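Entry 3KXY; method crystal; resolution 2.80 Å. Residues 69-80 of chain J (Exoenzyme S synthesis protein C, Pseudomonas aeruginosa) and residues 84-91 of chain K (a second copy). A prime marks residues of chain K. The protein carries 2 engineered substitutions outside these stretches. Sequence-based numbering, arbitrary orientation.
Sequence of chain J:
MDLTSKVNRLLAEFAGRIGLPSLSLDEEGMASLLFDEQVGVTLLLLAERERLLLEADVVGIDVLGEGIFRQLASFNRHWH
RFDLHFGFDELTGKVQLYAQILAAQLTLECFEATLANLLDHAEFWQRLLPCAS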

# COMPACT_ATOMS: atom_id res chain seq x y z
N PHE J 69 -0.16 -3.63 17.04
CA PHE J 69 0.55 -2.94 15.96
C PHE J 69 1.62 -3.82 15.34
O PHE J 69 1.94 -3.69 14.16
CB PHE J 69 1.16 -1.63 16.46
CG PHE J 69 0.15 -0.57 16.79
CD1 PHE J 69 -0.78 -0.16 15.85
CD2 PHE J 69 0.13 0.03 18.04
CE1 PHE J 69 -1.71 0.82 16.15
CE2 PHE J 69 -0.79 1.01 18.35
CZ PHE J 69 -1.72 1.40 17.40
N ARG J 70 2.19 -4.71 16.15
CA ARG J 70 3.21 -5.63 15.68
C ARG J 70 2.62 -6.68 14.76
O ARG J 70 3.20 -7.02 13.73
CB ARG J 70 3.90 -6.30 16.87
CG ARG J 70 5.06 -7.20 16.49
CD ARG J 70 6.07 -6.46 15.62
NE ARG J 70 7.44 -6.82 15.95
CZ ARG J 70 8.51 -6.34 15.32
NH1 ARG J 70 8.36 -5.48 14.32
NH2 ARG J 70 9.72 -6.72 15.69
N GLN J 71 1.45 -7.19 15.13
CA GLN J 71 0.76 -8.20 14.33
C GLN J 71 0.18 -7.59 13.06
O GLN J 71 -0.10 -8.30 12.09
CB GLN J 71 -0.34 -8.88 15.15
CG GLN J 71 0.17 -9.54 16.42
CD GLN J 71 -0.94 -10.15 17.25
OE1 GLN J 71 -2.09 -10.21 16.82
NE2 GLN J 71 -0.61 -10.60 18.45
N LEU J 72 -0.01 -6.27 13.07
CA LEU J 72 -0.48 -5.56 11.89
C LEU J 72 0.68 -5.34 10.92
O LEU J 72 0.51 -5.39 9.70
CB LEU J 72 -1.10 -4.21 12.27
CG LEU J 72 -2.37 -4.26 13.13
CD1 LEU J 72 -2.84 -2.85 13.45
CD2 LEU J 72 -3.46 -5.05 12.42
N ALA J 73 1.86 -5.09 11.48
CA ALA J 73 3.06 -4.93 10.67
C ALA J 73 3.44 -6.24 10.00
O ALA J 73 3.81 -6.27 8.82
CB ALA J 73 4.21 -4.41 11.52
N SER J 74 3.33 -7.34 10.75
CA SER J 74 3.61 -8.66 10.21
C SER J 74 2.68 -8.97 9.04
O SER J 74 3.03 -9.74 8.15
CB SER J 74 3.47 -9.73 11.29
OG SER J 74 4.42 -9.55 12.32
N PHE J 75 1.50 -8.36 9.06
CA PHE J 75 0.54 -8.53 7.97
C PHE J 75 1.03 -7.82 6.71
O PHE J 75 1.01 -8.40 5.62
CB PHE J 75 -0.83 -7.98 8.38
CG PHE J 75 -1.85 -8.03 7.28
CD1 PHE J 75 -2.69 -9.12 7.16
CD2 PHE J 75 -1.97 -7.00 6.37
CE1 PHE J 75 -3.64 -9.18 6.15
CE2 PHE J 75 -2.91 -7.04 5.36
CZ PHE J 75 -3.75 -8.14 5.25
N ASN J 76 1.47 -6.58 6.87
CA ASN J 76 1.96 -5.78 5.75
C ASN J 76 3.08 -6.47 4.97
O ASN J 76 3.30 -6.17 3.80
CB ASN J 76 2.42 -4.41 6.23
CG ASN J 76 1.30 -3.58 6.82
OD1 ASN J 76 0.12 -3.91 6.64
ND2 ASN J 76 1.65 -2.51 7.52
N ARG J 77 3.78 -7.38 5.63
CA ARG J 77 4.84 -8.14 4.98
C ARG J 77 4.28 -9.00 3.85
O ARG J 77 4.95 -9.25 2.85
CB ARG J 77 5.58 -9.02 5.99
CG ARG J 77 6.47 -10.08 5.37
CD ARG J 77 7.20 -10.89 6.43
NE ARG J 77 7.75 -12.13 5.88
CZ ARG J 77 8.91 -12.22 5.26
NH1 ARG J 77 9.67 -11.15 5.09
NH2 ARG J 77 9.33 -13.40 4.80
N HIS J 78 3.03 -9.45 4.01
CA HIS J 78 2.37 -10.26 3.00
C HIS J 78 1.10 -9.57 2.49
O HIS J 78 0.10 -10.22 2.19
CB HIS J 78 2.02 -11.64 3.55
CG HIS J 78 3.21 -12.39 4.07
ND1 HIS J 78 4.10 -13.04 3.24
CD2 HIS J 78 3.64 -12.61 5.33
CE1 HIS J 78 5.04 -13.61 3.97
NE2 HIS J 78 4.78 -13.37 5.24
N TRP J 79 1.16 -8.24 2.38
CA TRP J 79 0.02 -7.47 1.93
C TRP J 79 -0.36 -7.84 0.50
O TRP J 79 -1.50 -7.67 0.08
CB TRP J 79 0.33 -5.97 2.01
CG TRP J 79 0.98 -5.42 0.77
CD1 TRP J 79 0.42 -4.58 -0.14
CD2 TRP J 79 2.31 -5.70 0.30
NE1 TRP J 79 1.32 -4.30 -1.15
CE2 TRP J 79 2.48 -4.98 -0.90
CE3 TRP J 79 3.36 -6.47 0.78
CZ2 TRP J 79 3.67 -5.01 -1.62
CZ3 TRP J 79 4.54 -6.51 0.06
CH2 TRP J 79 4.69 -5.78 -1.12
N HIS J 80 0.62 -8.35 -0.25
CA HIS J 80 0.41 -8.67 -1.66
C HIS J 80 -0.58 -9.82 -1.85
O HIS J 80 -1.08 -10.04 -2.96
CB HIS J 80 1.74 -9.01 -2.34
CG HIS J 80 2.45 -10.18 -1.74
ND1 HIS J 80 3.44 -10.05 -0.80
CD2 HIS J 80 2.30 -11.51 -1.95
CE1 HIS J 80 3.88 -11.25 -0.45
NE2 HIS J 80 3.20 -12.15 -1.13
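Chain K 84-91: LHFGFDEL

The guanidinium of Arg70 lies flat on the ring of Phe88′: the two planes meet at 21°, and Arg70 CZ stands 3.2 Å from the centroid of the Phe88′ ring, 8° off the ring normal, a cation-pi arrangement over the face. The spacing is tighter than such a stack normally allows, so the orientation is better evidence than the exact separation. Phe88′ reaches this position with chi1 t (174°), its CB leaving sideways and its ring coming nearer.

The backbone of chain K is extended through Phe86′ and Gly87′, within a strand that crosses the helix of chain J nearly at right angles: the signed crossing angle is -99° and the axes approach to 5.3 Å. The nearest CA pair is Gly87′ CA and Ala73 CA, 4.7 Å apart. Consistent with this closeness, an ideal CB on Gly87′ would point toward chain J and fall 3.2 Å from Arg77 N and 3.4 Å from Asn76 C, both tight. Gly87′ CA lies 3.5 Å from Ala73 O in a CA-H...O contact. The same carbonyl receives a weak hydrogen bond, Phe88′ N to Ala73 O, at 3.5 Å and 123°.

Toward the start of the strand, Asn76 ND2 donates to Phe86′ O at 3.2 Å, its 160° angle supporting a well-directed bond. His85′, with chi1 at 58° (p), turns its edge to the face of Trp79; the His85′ ring and the five-membered ring of Trp79 have centroids 4.1 Å apart and planes at 72°.

Beyond Phe88′ the contacts involve charged side chains. Arg77 NH1 forms a salt bridge with Asp89′ OD2 at 3.3 Å, but the oxygen lies well out of the guanidinium plane, so the attraction is electrostatic without a directed N-H. Glu90′ OE2 approaches Ser74 OG to 2.8 Å, although Arg70 O also lies within reach of that hydroxyl.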

# COMPACT_ATOMS: atom_id res chain seq x y z
N LEU K 84 4.49 2.82 -1.02
CA LEU K 84 5.41 2.10 -0.15
C LEU K 84 4.77 1.94 1.22
O LEU K 84 3.82 2.64 1.56
CB LEU K 84 6.73 2.85 -0.02
CG LEU K 84 7.60 2.97 -1.27
CD1 LEU K 84 8.80 3.88 -1.01
CD2 LEU K 84 8.06 1.60 -1.74
N HIS K 85 5.30 1.01 2.02
CA HIS K 85 4.79 0.79 3.37
C HIS K 85 5.75 -0.06 4.20
O HIS K 85 6.50 -0.87 3.66
CB HIS K 85 3.40 0.15 3.33
CG HIS K 85 3.36 -1.15 2.59
ND1 HIS K 85 3.52 -2.37 3.22
CD2 HIS K 85 3.18 -1.43 1.28
CE1 HIS K 85 3.44 -3.34 2.33
NE2 HIS K 85 3.23 -2.79 1.14
N PHE K 86 5.70 0.13 5.51
CA PHE K 86 6.57 -0.61 6.42
C PHE K 86 5.94 -1.93 6.85
O PHE K 86 4.75 -2.00 7.14
CB PHE K 86 6.89 0.24 7.66
CG PHE K 86 7.73 1.45 7.37
CD1 PHE K 86 9.11 1.37 7.41
CD2 PHE K 86 7.14 2.66 7.06
CE1 PHE K 86 9.89 2.49 7.14
CE2 PHE K 86 7.91 3.78 6.79
CZ PHE K 86 9.29 3.69 6.83
N GLY K 87 6.76 -2.98 6.89
CA GLY K 87 6.33 -4.28 7.37
C GLY K 87 7.38 -4.86 8.29
O GLY K 87 8.28 -4.15 8.74
N PHE K 88 7.28 -6.16 8.56
CA PHE K 88 8.24 -6.81 9.44
C PHE K 88 8.31 -8.32 9.23
O PHE K 88 7.29 -8.99 9.04
CB PHE K 88 7.93 -6.50 10.90
CG PHE K 88 8.79 -7.25 11.87
CD1 PHE K 88 10.11 -6.89 12.08
CD2 PHE K 88 8.28 -8.33 12.58
CE1 PHE K 88 10.91 -7.58 12.97
CE2 PHE K 88 9.07 -9.03 13.47
CZ PHE K 88 10.39 -8.65 13.67
N ASP K 89 9.53 -8.85 9.26
CA ASP K 89 9.75 -10.29 9.15
C ASP K 89 10.03 -10.88 10.53
O ASP K 89 11.07 -10.60 11.13
CB ASP K 89 10.92 -10.58 8.20
CG ASP K 89 11.09 -12.06 7.91
OD1 ASP K 89 10.33 -12.87 8.48
OD2 ASP K 89 11.98 -12.42 7.11
N GLU K 90 9.10 -11.68 11.03
CA GLU K 90 9.20 -12.25 12.37
C GLU K 90 10.48 -13.05 12.57
O GLU K 90 11.19 -12.87 13.57
CB GLU K 90 7.98 -13.11 12.69
CG GLU K 90 6.69 -12.33 12.90
CD GLU K 90 6.71 -11.51 14.18
OE1 GLU K 90 7.69 -11.60 14.94
OE2 GLU K 90 5.72 -10.78 14.43
N LEU K 91 10.78 -13.95 11.64
CA LEU K 91 11.95 -14.80 11.74
C LEU K 91 13.24 -13.98 11.78
O LEU K 91 14.04 -14.11 12.71
CB LEU K 91 12.00 -15.81 10.59
CG LEU K 91 13.12 -16.86 10.67
CD1 LEU K 91 13.05 -17.62 11.98
CD2 LEU K 91 13.04 -17.81 9.49